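Local coordinates for uncharacterized protein (Bacteroides ovatus, PDB 4FXT) that is of unknown function, a DUF3823 family member that probably pairs a transthyretin-like N-terminal domain with an E-set-like C-terminal domain, at residues A[28-33]-A[92-97]. Sequence-based numbering, arbitrary orientation.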
loop_
_atom_site.group_PDB
_atom_site.type_symbol
_atom_site.label_atom_id
_atom_site.label_comp_id
_atom_site.label_asym_id
_atom_site.label_seq_id
_atom_site.Cartn_x
_atom_site.Cartn_y
_atom_site.Cartn_z
ATOM N N SER A 28 2.244 4.873 -6.809
ATOM C CA SER A 28 3.616 4.480 -6.543
ATOM C C SER A 28 4.219 3.697 -7.688
ATOM O O SER A 28 3.527 2.964 -8.413
ATOM C CB SER A 28 3.653 3.645 -5.272
ATOM O OG SER A 28 3.069 4.422 -4.241
ATOM N N GLU A 29 5.541 3.884 -7.842
ATOM C CA GLU A 29 6.364 3.312 -8.900
ATOM C C GLU A 29 7.767 2.968 -8.455
ATOM O O GLU A 29 8.210 3.353 -7.367
ATOM C CB GLU A 29 6.494 4.333 -10.045
ATOM C CG GLU A 29 5.206 4.757 -10.719
ATOM C CD GLU A 29 5.287 5.960 -11.639
ATOM O OE1 GLU A 29 6.394 6.327 -12.106
ATOM O OE2 GLU A 29 4.204 6.533 -11.899
ATOM N N PHE A 30 8.471 2.270 -9.356
ATOM C CA PHE A 30 9.901 1.992 -9.371
ATOM C C PHE A 30 10.407 2.394 -10.760
ATOM O O PHE A 30 9.617 2.455 -11.705
ATOM C CB PHE A 30 10.283 0.542 -9.005
ATOM C CG PHE A 30 9.829 0.008 -7.674
ATOM C CD1 PHE A 30 10.175 0.654 -6.491
ATOM C CD2 PHE A 30 9.239 -1.242 -7.582
ATOM C CE1 PHE A 30 9.774 0.135 -5.247
ATOM C CE2 PHE A 30 8.876 -1.782 -6.341
ATOM C CZ PHE A 30 9.123 -1.082 -5.183
ATOM N N ALA A 31 11.684 2.713 -10.889
ATOM C CA ALA A 31 12.257 3.039 -12.186
ATOM C C ALA A 31 13.315 2.024 -12.513
ATOM O O ALA A 31 14.135 1.659 -11.654
ATOM C CB ALA A 31 12.818 4.451 -12.211
ATOM N N LEU A 32 13.271 1.542 -13.753
ATOM C CA LEU A 32 14.145 0.494 -14.229
ATOM C C LEU A 32 15.121 1.075 -15.285
ATOM O O LEU A 32 14.719 1.758 -16.223
ATOM C CB LEU A 32 13.231 -0.605 -14.778
ATOM C CG LEU A 32 13.608 -2.045 -14.507
ATOM C CD1 LEU A 32 14.137 -2.251 -13.103
ATOM C CD2 LEU A 32 12.431 -2.951 -14.760
ATOM N N PHE A 33 16.407 0.890 -15.041
ATOM C CA PHE A 33 17.461 1.398 -15.898
ATOM C C PHE A 33 18.363 0.322 -16.414
ATOM O O PHE A 33 18.520 -0.722 -15.780
ATOM C CB PHE A 33 18.335 2.400 -15.133
ATOM C CG PHE A 33 17.689 3.687 -14.713
ATOM C CD1 PHE A 33 16.969 3.766 -13.529
ATOM C CD2 PHE A 33 17.870 4.845 -15.454
ATOM C CE1 PHE A 33 16.387 4.975 -13.120
ATOM C CE2 PHE A 33 17.313 6.058 -15.034
ATOM C CZ PHE A 33 16.569 6.114 -13.871
ATOM N N ILE A 92 10.936 -6.511 -4.130
ATOM C CA ILE A 92 11.734 -5.311 -3.869
ATOM C C ILE A 92 11.550 -4.891 -2.411
ATOM O O ILE A 92 10.484 -4.402 -2.043
ATOM C CB ILE A 92 11.396 -4.143 -4.846
ATOM C CG1 ILE A 92 11.489 -4.589 -6.327
ATOM C CG2 ILE A 92 12.239 -2.895 -4.570
ATOM C CD1 ILE A 92 12.877 -5.147 -6.802
ATOM N N PRO A 93 12.594 -5.037 -1.567
ATOM C CA PRO A 93 12.448 -4.607 -0.176
ATOM C C PRO A 93 12.350 -3.081 -0.112
ATOM O O PRO A 93 13.122 -2.343 -0.772
ATOM C CB PRO A 93 13.700 -5.167 0.504
ATOM C CG PRO A 93 14.702 -5.267 -0.571
ATOM C CD PRO A 93 13.950 -5.575 -1.825
ATOM N N VAL A 94 11.310 -2.633 0.588
ATOM C CA VAL A 94 11.060 -1.226 0.826
ATOM C C VAL A 94 11.067 -1.028 2.350
ATOM O O VAL A 94 11.009 -2.017 3.104
ATOM C CB VAL A 94 9.771 -0.692 0.145
ATOM C CG1 VAL A 94 9.862 -0.806 -1.369
ATOM C CG2 VAL A 94 8.501 -1.359 0.690
ATOM N N THR A 95 11.190 0.241 2.799
ATOM C CA THR A 95 11.163 0.557 4.222
ATOM C C THR A 95 10.104 1.701 4.376
ATOM O O THR A 95 10.409 2.880 4.153
ATOM C CB THR A 95 12.587 0.875 4.799
ATOM O OG1 THR A 95 13.071 2.118 4.301
ATOM C CG2 THR A 95 13.612 -0.263 4.560
ATOM N N PRO A 96 8.834 1.333 4.696
ATOM C CA PRO A 96 7.794 2.360 4.900
ATOM C C PRO A 96 8.103 3.265 6.097
ATOM O O PRO A 96 8.880 2.875 6.982
ATOM C CB PRO A 96 6.515 1.543 5.157
ATOM C CG PRO A 96 6.874 0.130 5.002
ATOM C CD PRO A 96 8.332 -0.015 5.037
ATOM N N TYR A 97 7.518 4.486 6.122
ATOM C CA TYR A 97 7.756 5.391 7.247
ATOM C C TYR A 97 6.966 4.853 8.439
ATOM O O TYR A 97 7.510 4.645 9.533
ATOM C CB TYR A 97 7.399 6.826 6.877
ATOM C CG TYR A 97 8.225 7.330 5.708
ATOM C CD1 TYR A 97 9.555 7.700 5.878
ATOM C CD2 TYR A 97 7.671 7.457 4.433
ATOM C CE1 TYR A 97 10.328 8.136 4.804
ATOM C CE2 TYR A 97 8.428 7.912 3.357
ATOM C CZ TYR A 97 9.758 8.258 3.551
ATOM O OH TYR A 97 10.546 8.740 2.529
#
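Phe30 lays one face of its ring on the side chain of Ile92 and turns its edge to Val94. The CG2 methyl of Ile92 sits over that face, 4.0 Å from the ring centroid and 27° off the ring normal, a CH-pi contact. It lies nearest the outer end of the ring, with Phe30 CZ 3.7 Å from Ile92 CG2. The branch carbon follows: Ile92 CB is 3.8 Å from Phe30 CE2. Ile92 CG2 is anti to the backbone N, while CG1 takes the place beside that N and reaches the same Phe30 CE2. The two side chains run antiparallel alongside one another. Val94 comes from a different side. Its CG1 lies near the ring plane, at the edge, 3.9 Å from Phe30 CZ. Phe30 CG stands beside its backbone N (chi1 -57°), and with CB pointing toward 92-97 this brings the CZ end of the ring to Ile92 and Val94.

The contact joins two sheets of the N-terminal domain, consistent with a transthyretin-like sandwich. Strand 28-33 belongs to the antiparallel sheet, and Ile92 lies next to the last residue of strand 88-93, in the mixed one. Ala14 of strand 7-16 touches both Phe30 and Val94, and Leu64 packs on Ile92. No hydrogen bond links the two segments. All three touching residues are buried, so apolar packing joins them, probably mainly through dispersion between ring and methyls.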